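Local coordinates for ribonucleoside-diphosphate reductase subunit beta (Streptococcus sanguinis, PDB 4N83), which probably supplies deoxyribonucleotides for DNA synthesis as the dimetal-binding small subunit of a class Ib ribonucleotide reductase, here holding two manganese ions, at residues N39-D42 against D43-K46; K46-H49 against K50-D53; F165-P168 against L169-G173; S238-D241 against T242-W245. One frame throughout, in Å; residues are numbered along the deposited sequence.

Contact 1: N39-D42 against D43-K46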
loop_
_atom_site.group_PDB
_atom_site.type_symbol
_atom_site.label_atom_id
_atom_site.label_comp_id
_atom_site.label_asym_id
_atom_site.label_seq_id
_atom_site.Cartn_x
_atom_site.Cartn_y
_atom_site.Cartn_z
ATOM N N ASN A 39 13.970 -25.379 -5.605
ATOM C CA ASN A 39 14.576 -25.944 -6.814
ATOM C C ASN A 39 15.956 -25.360 -7.136
ATOM O O ASN A 39 16.675 -25.908 -7.972
ATOM C CB ASN A 39 13.652 -25.752 -8.024
ATOM C CG ASN A 39 12.284 -26.394 -7.837
ATOM O OD1 ASN A 39 11.308 -25.976 -8.461
ATOM N ND2 ASN A 39 12.205 -27.408 -6.980
ATOM N N ASP A 40 16.319 -24.255 -6.482
ATOM C CA ASP A 40 17.633 -23.627 -6.664
ATOM C C ASP A 40 18.662 -24.053 -5.614
ATOM O O ASP A 40 19.789 -23.553 -5.614
ATOM C CB ASP A 40 17.494 -22.103 -6.665
ATOM C CG ASP A 40 16.779 -21.588 -7.894
ATOM O OD1 ASP A 40 15.974 -22.344 -8.479
ATOM O OD2 ASP A 40 17.022 -20.426 -8.279
ATOM N N LEU A 41 18.283 -24.977 -4.733
ATOM C CA LEU A 41 19.217 -25.536 -3.754
ATOM C C LEU A 41 20.260 -26.445 -4.407
ATOM O O LEU A 41 21.308 -26.707 -3.817
ATOM C CB LEU A 41 18.466 -26.306 -2.661
ATOM C CG LEU A 41 17.736 -25.444 -1.628
ATOM C CD1 LEU A 41 16.780 -26.285 -0.794
ATOM C CD2 LEU A 41 18.729 -24.716 -0.732
ATOM N N ASP A 42 19.968 -26.925 -5.614
ATOM C CA ASP A 42 20.906 -27.756 -6.368
ATOM C C ASP A 42 22.086 -26.934 -6.895
ATOM O O ASP A 42 23.226 -27.395 -6.861
ATOM C CB ASP A 42 20.189 -28.452 -7.530
ATOM C CG ASP A 42 20.979 -29.618 -8.093
ATOM O OD1 ASP A 42 21.223 -29.635 -9.317
ATOM O OD2 ASP A 42 21.359 -30.516 -7.312
ATOM N N ASP A 43 21.804 -25.720 -7.375
ATOM C CA ASP A 43 22.839 -24.823 -7.913
ATOM C C ASP A 43 23.424 -23.881 -6.855
ATOM O O ASP A 43 24.543 -23.389 -7.015
ATOM C CB ASP A 43 22.282 -24.004 -9.084
ATOM C CG ASP A 43 22.225 -24.797 -10.376
ATOM O OD1 ASP A 43 23.300 -25.093 -10.938
ATOM O OD2 ASP A 43 21.109 -25.118 -10.832
ATOM N N TRP A 44 22.665 -23.627 -5.791
ATOM C CA TRP A 44 23.132 -22.792 -4.682
ATOM C C TRP A 44 24.277 -23.465 -3.925
ATOM O O TRP A 44 25.277 -22.818 -3.603
ATOM C CB TRP A 44 21.975 -22.475 -3.723
ATOM C CG TRP A 44 22.397 -21.893 -2.400
ATOM C CD1 TRP A 44 22.190 -22.434 -1.164
ATOM C CD2 TRP A 44 23.097 -20.659 -2.184
ATOM N NE1 TRP A 44 22.714 -21.616 -0.193
ATOM C CE2 TRP A 44 23.277 -20.520 -0.791
ATOM C CE3 TRP A 44 23.586 -19.658 -3.032
ATOM C CZ2 TRP A 44 23.930 -19.421 -0.227
ATOM C CZ3 TRP A 44 24.235 -18.567 -2.471
ATOM C CH2 TRP A 44 24.400 -18.457 -1.081
ATOM N N ARG A 45 24.130 -24.761 -3.652
ATOM C CA ARG A 45 25.151 -25.524 -2.926
ATOM C C ARG A 45 26.411 -25.789 -3.761
ATOM O O ARG A 45 27.438 -26.193 -3.215
ATOM C CB ARG A 45 24.571 -26.843 -2.386
ATOM C CG ARG A 45 24.274 -27.900 -3.440
ATOM C CD ARG A 45 23.408 -29.018 -2.876
ATOM N NE ARG A 45 23.046 -30.000 -3.900
ATOM C CZ ARG A 45 23.824 -31.001 -4.313
ATOM N NH1 ARG A 45 25.038 -31.186 -3.798
ATOM N NH2 ARG A 45 23.383 -31.829 -5.255
ATOM N N LYS A 46 26.333 -25.562 -5.073
ATOM C CA LYS A 46 27.505 -25.622 -5.951
ATOM C C LYS A 46 28.190 -24.252 -6.038
ATOM O O LYS A 46 28.373 -23.703 -7.127
ATOM C CB LYS A 46 27.106 -26.098 -7.354
ATOM C CG LYS A 46 26.558 -27.514 -7.408
ATOM C CD LYS A 46 26.126 -27.877 -8.821
ATOM C CE LYS A 46 25.481 -29.252 -8.875
ATOM N NZ LYS A 46 25.119 -29.641 -10.267
#

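Contact 2: K46-H49 against K50-D53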
loop_
_atom_site.group_PDB
_atom_site.type_symbol
_atom_site.label_atom_id
_atom_site.label_comp_id
_atom_site.label_asym_id
_atom_site.label_seq_id
_atom_site.Cartn_x
_atom_site.Cartn_y
_atom_site.Cartn_z
ATOM N N LYS A 46 26.333 -25.562 -5.073
ATOM C CA LYS A 46 27.505 -25.622 -5.951
ATOM C C LYS A 46 28.190 -24.252 -6.038
ATOM O O LYS A 46 28.373 -23.703 -7.127
ATOM C CB LYS A 46 27.106 -26.098 -7.354
ATOM C CG LYS A 46 26.558 -27.514 -7.408
ATOM C CD LYS A 46 26.126 -27.877 -8.821
ATOM C CE LYS A 46 25.481 -29.252 -8.875
ATOM N NZ LYS A 46 25.119 -29.641 -10.267
ATOM N N LEU A 47 28.556 -23.708 -4.878
ATOM C CA LEU A 47 29.249 -22.421 -4.786
ATOM C C LEU A 47 30.235 -22.439 -3.619
ATOM O O LEU A 47 30.012 -23.122 -2.618
ATOM C CB LEU A 47 28.250 -21.275 -4.589
ATOM C CG LEU A 47 27.240 -20.978 -5.702
ATOM C CD1 LEU A 47 26.222 -19.960 -5.216
ATOM C CD2 LEU A 47 27.919 -20.478 -6.969
ATOM N N SER A 48 31.319 -21.681 -3.753
ATOM C CA SER A 48 32.339 -21.595 -2.710
ATOM C C SER A 48 31.919 -20.621 -1.607
ATOM O O SER A 48 30.883 -19.960 -1.714
ATOM C CB SER A 48 33.673 -21.152 -3.318
ATOM O OG SER A 48 33.543 -19.905 -3.979
ATOM N N HIS A 49 32.726 -20.543 -0.550
ATOM C CA HIS A 49 32.500 -19.582 0.533
ATOM C C HIS A 49 32.685 -18.136 0.067
ATOM O O HIS A 49 32.088 -17.220 0.629
ATOM C CB HIS A 49 33.438 -19.858 1.711
ATOM C CG HIS A 49 33.102 -21.102 2.472
ATOM N ND1 HIS A 49 33.936 -22.198 2.513
ATOM C CD2 HIS A 49 32.022 -21.423 3.222
ATOM C CE1 HIS A 49 33.384 -23.140 3.256
ATOM N NE2 HIS A 49 32.222 -22.695 3.697
ATOM N N LYS A 50 33.516 -17.941 -0.955
ATOM C CA LYS A 50 33.754 -16.612 -1.523
ATOM C C LYS A 50 32.492 -16.092 -2.218
ATOM O O LYS A 50 32.128 -14.925 -2.066
ATOM C CB LYS A 50 34.922 -16.649 -2.521
ATOM C CG LYS A 50 35.971 -15.567 -2.309
ATOM C CD LYS A 50 36.946 -15.951 -1.206
ATOM C CE LYS A 50 38.137 -15.010 -1.151
ATOM N NZ LYS A 50 39.244 -15.560 -0.323
ATOM N N GLU A 51 31.833 -16.971 -2.973
ATOM C CA GLU A 51 30.632 -16.610 -3.730
ATOM C C GLU A 51 29.363 -16.635 -2.878
ATOM O O GLU A 51 28.495 -15.778 -3.042
ATOM C CB GLU A 51 30.469 -17.533 -4.942
ATOM C CG GLU A 51 31.557 -17.355 -5.989
ATOM C CD GLU A 51 31.373 -18.255 -7.197
ATOM O OE1 GLU A 51 30.928 -19.409 -7.028
ATOM O OE2 GLU A 51 31.685 -17.808 -8.320
ATOM N N LYS A 52 29.253 -17.614 -1.980
ATOM C CA LYS A 52 28.089 -17.721 -1.084
ATOM C C LYS A 52 27.960 -16.525 -0.139
ATOM O O LYS A 52 26.856 -16.036 0.101
ATOM C CB LYS A 52 28.144 -19.010 -0.251
ATOM C CG LYS A 52 27.658 -20.253 -0.977
ATOM C CD LYS A 52 27.573 -21.436 -0.027
ATOM C CE LYS A 52 27.025 -22.673 -0.717
ATOM N NZ LYS A 52 27.019 -23.852 0.192
ATOM N N ASP A 53 29.089 -16.064 0.395
ATOM C CA ASP A 53 29.098 -14.955 1.351
ATOM C C ASP A 53 28.725 -13.623 0.693
ATOM O O ASP A 53 28.166 -12.742 1.347
ATOM C CB ASP A 53 30.470 -14.842 2.031
ATOM C CG ASP A 53 30.407 -14.109 3.360
ATOM O OD1 ASP A 53 29.758 -14.624 4.296
ATOM O OD2 ASP A 53 31.021 -13.028 3.474
#

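Contact 3: F165-P168 against L169-G173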
loop_
_atom_site.group_PDB
_atom_site.type_symbol
_atom_site.label_atom_id
_atom_site.label_comp_id
_atom_site.label_asym_id
_atom_site.label_seq_id
_atom_site.Cartn_x
_atom_site.Cartn_y
_atom_site.Cartn_z
ATOM N N PHE A 165 21.961 -5.687 -7.693
ATOM C CA PHE A 165 21.329 -6.470 -8.764
ATOM C C PHE A 165 22.331 -7.124 -9.726
ATOM O O PHE A 165 21.987 -8.093 -10.403
ATOM C CB PHE A 165 20.343 -5.617 -9.581
ATOM C CG PHE A 165 19.112 -5.174 -8.821
ATOM C CD1 PHE A 165 18.471 -6.019 -7.918
ATOM C CD2 PHE A 165 18.564 -3.916 -9.050
ATOM C CE1 PHE A 165 17.333 -5.606 -7.243
ATOM C CE2 PHE A 165 17.425 -3.501 -8.379
ATOM C CZ PHE A 165 16.809 -4.348 -7.475
ATOM N N PHE A 166 23.555 -6.599 -9.784
ATOM C CA PHE A 166 24.605 -7.142 -10.658
ATOM C C PHE A 166 24.885 -8.632 -10.422
ATOM O O PHE A 166 25.145 -9.374 -11.373
ATOM C CB PHE A 166 25.902 -6.336 -10.483
ATOM C CG PHE A 166 27.000 -6.721 -11.442
ATOM C CD1 PHE A 166 27.151 -6.056 -12.652
ATOM C CD2 PHE A 166 27.892 -7.741 -11.129
ATOM C CE1 PHE A 166 28.162 -6.403 -13.533
ATOM C CE2 PHE A 166 28.903 -8.095 -12.007
ATOM C CZ PHE A 166 29.039 -7.425 -13.210
ATOM N N THR A 167 24.835 -9.062 -9.163
ATOM C CA THR A 167 25.158 -10.446 -8.796
ATOM C C THR A 167 24.119 -11.477 -9.278
ATOM O O THR A 167 24.480 -12.410 -9.996
ATOM C CB THR A 167 25.401 -10.586 -7.275
ATOM O OG1 THR A 167 26.376 -9.623 -6.857
ATOM C CG2 THR A 167 25.900 -11.984 -6.926
ATOM N N PRO A 168 22.833 -11.325 -8.892
ATOM C CA PRO A 168 21.834 -12.298 -9.358
ATOM C C PRO A 168 21.591 -12.267 -10.870
ATOM O O PRO A 168 21.254 -13.297 -11.455
ATOM C CB PRO A 168 20.563 -11.890 -8.602
ATOM C CG PRO A 168 20.764 -10.453 -8.270
ATOM C CD PRO A 168 22.229 -10.326 -7.992
ATOM N N LEU A 169 21.755 -11.097 -11.487
ATOM C CA LEU A 169 21.671 -10.968 -12.945
ATOM C C LEU A 169 22.840 -11.675 -13.641
ATOM O O LEU A 169 22.684 -12.195 -14.748
ATOM C CB LEU A 169 21.638 -9.491 -13.360
ATOM C CG LEU A 169 20.380 -8.691 -13.003
ATOM C CD1 LEU A 169 20.614 -7.204 -13.229
ATOM C CD2 LEU A 169 19.176 -9.169 -13.799
ATOM N N TYR A 170 24.004 -11.680 -12.992
ATOM C CA TYR A 170 25.182 -12.387 -13.501
ATOM C C TYR A 170 24.936 -13.895 -13.557
ATOM O O TYR A 170 25.242 -14.541 -14.560
ATOM C CB TYR A 170 26.413 -12.073 -12.635
ATOM C CG TYR A 170 27.601 -12.989 -12.860
ATOM C CD1 TYR A 170 28.525 -12.732 -13.870
ATOM C CD2 TYR A 170 27.806 -14.106 -12.052
ATOM C CE1 TYR A 170 29.613 -13.566 -14.073
ATOM C CE2 TYR A 170 28.890 -14.946 -12.249
ATOM C CZ TYR A 170 29.790 -14.671 -13.259
ATOM O OH TYR A 170 30.867 -15.504 -13.455
ATOM N N TYR A 171 24.382 -14.445 -12.479
ATOM C CA TYR A 171 24.096 -15.879 -12.403
ATOM C C TYR A 171 22.965 -16.298 -13.345
ATOM O O TYR A 171 23.013 -17.387 -13.920
ATOM C CB TYR A 171 23.771 -16.294 -10.964
ATOM C CG TYR A 171 24.974 -16.280 -10.046
ATOM C CD1 TYR A 171 26.018 -17.185 -10.222
ATOM C CD2 TYR A 171 25.071 -15.366 -8.999
ATOM C CE1 TYR A 171 27.124 -17.179 -9.387
ATOM C CE2 TYR A 171 26.173 -15.352 -8.159
ATOM C CZ TYR A 171 27.197 -16.260 -8.357
ATOM O OH TYR A 171 28.294 -16.254 -7.525
ATOM N N LEU A 172 21.959 -15.440 -13.503
ATOM C CA LEU A 172 20.859 -15.694 -14.442
ATOM C C LEU A 172 21.375 -15.828 -15.876
ATOM O O LEU A 172 20.846 -16.618 -16.658
ATOM C CB LEU A 172 19.810 -14.576 -14.369
ATOM C CG LEU A 172 18.580 -14.705 -15.278
ATOM C CD1 LEU A 172 17.808 -15.984 -14.995
ATOM C CD2 LEU A 172 17.675 -13.491 -15.124
ATOM N N GLY A 173 22.401 -15.050 -16.209
ATOM C CA GLY A 173 23.053 -15.135 -17.512
ATOM C C GLY A 173 23.785 -16.448 -17.738
ATOM O O GLY A 173 23.911 -16.904 -18.875
#

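Contact 4: S238-D241 against T242-W245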
loop_
_atom_site.group_PDB
_atom_site.type_symbol
_atom_site.label_atom_id
_atom_site.label_comp_id
_atom_site.label_asym_id
_atom_site.label_seq_id
_atom_site.Cartn_x
_atom_site.Cartn_y
_atom_site.Cartn_z
ATOM N N SER A 238 34.266 -2.987 -1.154
ATOM C CA SER A 238 34.088 -3.720 0.103
ATOM C C SER A 238 33.549 -5.141 -0.103
ATOM O O SER A 238 33.726 -5.999 0.763
ATOM C CB SER A 238 33.156 -2.945 1.043
ATOM O OG SER A 238 32.911 -3.665 2.239
ATOM N N LEU A 239 32.894 -5.382 -1.239
ATOM C CA LEU A 239 32.299 -6.686 -1.541
ATOM C C LEU A 239 33.015 -7.436 -2.667
ATOM O O LEU A 239 33.411 -8.589 -2.495
ATOM C CB LEU A 239 30.826 -6.513 -1.924
ATOM C CG LEU A 239 29.850 -6.053 -0.839
ATOM C CD1 LEU A 239 28.448 -5.940 -1.422
ATOM C CD2 LEU A 239 29.864 -7.000 0.353
ATOM N N TYR A 240 33.181 -6.773 -3.810
ATOM C CA TYR A 240 33.532 -7.449 -5.069
ATOM C C TYR A 240 35.033 -7.619 -5.366
ATOM O O TYR A 240 35.390 -8.123 -6.432
ATOM C CB TYR A 240 32.865 -6.714 -6.244
ATOM C CG TYR A 240 31.353 -6.809 -6.255
ATOM C CD1 TYR A 240 30.565 -5.815 -5.677
ATOM C CD2 TYR A 240 30.710 -7.891 -6.849
ATOM C CE1 TYR A 240 29.182 -5.899 -5.690
ATOM C CE2 TYR A 240 29.326 -7.984 -6.866
ATOM C CZ TYR A 240 28.567 -6.986 -6.286
ATOM O OH TYR A 240 27.195 -7.074 -6.301
ATOM N N ASP A 241 35.907 -7.216 -4.444
ATOM C CA ASP A 241 37.356 -7.299 -4.684
ATOM C C ASP A 241 37.904 -8.729 -4.643
ATOM O O ASP A 241 38.806 -9.065 -5.410
ATOM C CB ASP A 241 38.139 -6.405 -3.707
ATOM C CG ASP A 241 38.440 -5.026 -4.281
ATOM O OD1 ASP A 241 38.786 -4.929 -5.479
ATOM O OD2 ASP A 241 38.347 -4.033 -3.529
ATOM N N THR A 242 37.361 -9.560 -3.755
ATOM C CA THR A 242 37.809 -10.950 -3.626
ATOM C C THR A 242 37.389 -11.794 -4.831
ATOM O O THR A 242 38.224 -12.457 -5.452
ATOM C CB THR A 242 37.273 -11.602 -2.338
ATOM O OG1 THR A 242 35.860 -11.395 -2.241
ATOM C CG2 THR A 242 37.961 -11.011 -1.116
ATOM N N VAL A 243 36.097 -11.768 -5.152
ATOM C CA VAL A 243 35.577 -12.466 -6.338
ATOM C C VAL A 243 36.079 -11.833 -7.642
ATOM O O VAL A 243 36.194 -12.514 -8.662
ATOM C CB VAL A 243 34.029 -12.546 -6.348
ATOM C CG1 VAL A 243 33.544 -13.486 -5.254
ATOM C CG2 VAL A 243 33.389 -11.170 -6.200
ATOM N N GLY A 244 36.361 -10.532 -7.601
ATOM C CA GLY A 244 37.024 -9.836 -8.703
ATOM C C GLY A 244 36.108 -9.339 -9.808
ATOM O O GLY A 244 36.438 -9.470 -10.988
ATOM N N TRP A 245 34.965 -8.768 -9.432
ATOM C CA TRP A 245 34.064 -8.115 -10.392
ATOM C C TRP A 245 33.912 -6.621 -10.078
ATOM O O TRP A 245 32.931 -5.998 -10.487
ATOM C CB TRP A 245 32.674 -8.772 -10.388
ATOM C CG TRP A 245 32.670 -10.276 -10.424
ATOM C CD1 TRP A 245 33.555 -11.090 -11.072
ATOM C CD2 TRP A 245 31.707 -11.143 -9.808
ATOM N NE1 TRP A 245 33.215 -12.408 -10.880
ATOM C CE2 TRP A 245 32.083 -12.469 -10.112
ATOM C CE3 TRP A 245 30.565 -10.926 -9.024
ATOM C CZ2 TRP A 245 31.360 -13.576 -9.657
ATOM C CZ3 TRP A 245 29.846 -12.027 -8.572
ATOM C CH2 TRP A 245 30.247 -13.335 -8.891
#

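Contact 1: N39-D42 against D43-K46
Asp42 and Arg45, three residues apart, form a salt bridge in which OD2 of Asp42 meets NH2 of Arg45 at 3.2 Å. The carboxylate oxygen is approached nearly along its C-O bond, but it lies 27° out of the guanidinium plane, and the two flat groups are turned 59° from each other; one nitrogen therefore carries the bridge, without the coplanar two-point grip a carboxylate can give. Arg45 is folded back by its first torsion (chi1 71°), after which its extended chain runs past O of Leu41, which lies at the guanidinium edge near its plane. On the other oxygen of Asp42, OD1, NZ of Lys46 stands 4.0 Å away, opposite charges near each other but beyond salt-bridge range, where any attraction would be weak; the two side chains lie side by side and point the same way. The backbone shows a single short helical turn, 41-44, entered from a 3-10 segment: Trp44 N donates to Asp40 O at 2.9 Å, while Arg45 N reaches Leu41 O only weakly. Asp40 turns its buried carboxylate out of this turn, to Val180 N and, weakly, to Asn179 ND2 near the start of helix 178-206. Packing is sparse between the segments, with CD2 of Leu41 4.2 Å from CD1 of Trp44. The indole heads away to lie against Leu111, Asn112 and Leu177, and Leu41 also rests on Thr110.

Contact 2: K46-H49 against K50-D53
Leu47 lies across Glu51 at about a right angle, its CD2 methyl beside OE1 of the carboxylate. Its CB meets the aliphatic part of Lys52 as well, at 3.8 Å from CG, so the leucine touches two consecutive residues of the first helical turn. The carbonyl of Leu47 faces the far end of that same lysine, with CE 3.6 Å from Leu47 O. Lys52 can reach it because its chain is extended beyond CG, and the ammonium end goes on to a cation-pi contact with Trp44. Ser48 is the N-cap of helix 49-78, and its chi1 of 58° swings OG over the first turn, where Glu51 N is 3.5 Å away. Serine at the N-cap and glutamate three residues on are the residues expected of a capping box, but the reciprocal distance, Glu51 OE1 to Ser48 N, is 4.0 Å, too long for the box to be claimed. The backbone of the helix starts with Lys52 N donating to Ser48 O at 2.9 Å with an N-H...O angle of 161°. The methylenes of Lys52 line the same carbonyl, CB and CG both close to Ser48 O. His49 continues the pattern one residue later, its O accepting from Asp53 N at 3.2 Å. Its imidazole leads away from the turn into an exposed position, while Asp53 directs OD2 to a long, weak ion pair with Lys57.

Contact 3: F165-P168 against L169-G173
Phe165 O accepts from Leu169 N at 3.2 Å, the first of a series of four i-to-i+4 backbone bonds. Phe166 O takes Tyr170 N at 3.0 Å, Thr167 O takes Tyr171 N, and Pro168 O takes Leu172 N; Tyr170 N also makes a weak bond to Thr167 O. The series marks the second half of helix 162-173, which is kinked where the N atoms of Thr167 and Pro168 make no bond to the turn before; at Pro168 there is no hydrogen to give. The helix belongs to the all-helical, ferritin-like fold of the small chain, and the side chain of Phe165 is about 7 Å from a bound manganese ion and about 5 Å from that of Tyr104, the predicted active-site tyrosine. Apolar contact joins residues four apart. CB of Phe165 is 4.0 Å from CD1 of Leu169, and Thr167 lies side by side with Tyr171, its CG2 3.6 Å from CE2 of the ring. The chi1 of -53° sets OG1 of Thr167 beside the backbone N and CG2 toward Tyr171; the hydroxyl is hydrogen-bonded to Tyr240 OH. Among the aromatic groups, CD2 of Tyr170 sits 3.9 Å above the centre of one face of Tyr171, and the Tyr170 ring meets Trp245 with planes about 35° apart. Leu169 packs on Val281, Ile285 and Phe252.

Contact 4: S238-D241 against T242-W245
Tyr240 O accepts two backbone hydrogens, from Gly244 N at 2.8 Å and from Trp245 N at 3.1 Å, and these bonds fold the chain back where helix 211-240 runs out. Their geometry differs: Trp245 N lies in the carbonyl plane, whereas Gly244 N stands 36° above it, so the two donors share one oxygen from different directions. Gly244 has a positive phi of 85°, and Trp245 follows with its CA 5.4 Å from that of Tyr240. The side chains of Tyr240, Val243 and Trp245 meet beside the turn. The edge of the Tyr240 ring points at Trp245, with CD2 3.7 Å from CE3 of the indole and CE3 in the plane of the phenol, while the two side chains pass each other at a slant. A methyl of Val243 touches both: CG2 is 4.3 Å from CD2 of Tyr240 and 3.9 Å above one face of the Trp245 ring, offset toward its rim. The phenol continues past this group to Val58 and Val249. Asp241 heads away from the turn, but its OD1 reaches OG1 of Thr246 weakly at the start of the next helix, and Thr242 touches Lys50. The 6→1 bond from Trp245 N to Tyr240 O and the positive-phi glycine resemble a Schellman C-cap, yet Gly244 N is 3.6 Å from Asp241 O and bonds to Tyr240 instead, so the motif is incomplete. The result is a tight helix-to-helix connection in which Trp245 serves as the N-cap of helix 246-263.

Overall arrangement
All four contacts are local: each joins adjoining residues of one continuous stretch, and in sequence they run in series, none nesting within or crossing another. Contact 1 passes directly into contact 2 through the shared Lys46, taking the chain from helix 41-44 into helix 49-78. Contact 3, within helix 162-173, comes next and touches contact 2 where OH of Tyr171 packs 3.6 Å from CB of Glu51. Contact 4, between helices 211-240 and 246-263, meets both: Lys50 CE lies 3.7 Å from Thr242 CB, and Trp245 packs on residues of 165-173. Contact 1 stays about 7 Å from contact 3 and about 10 Å from contact 4, nearest atoms.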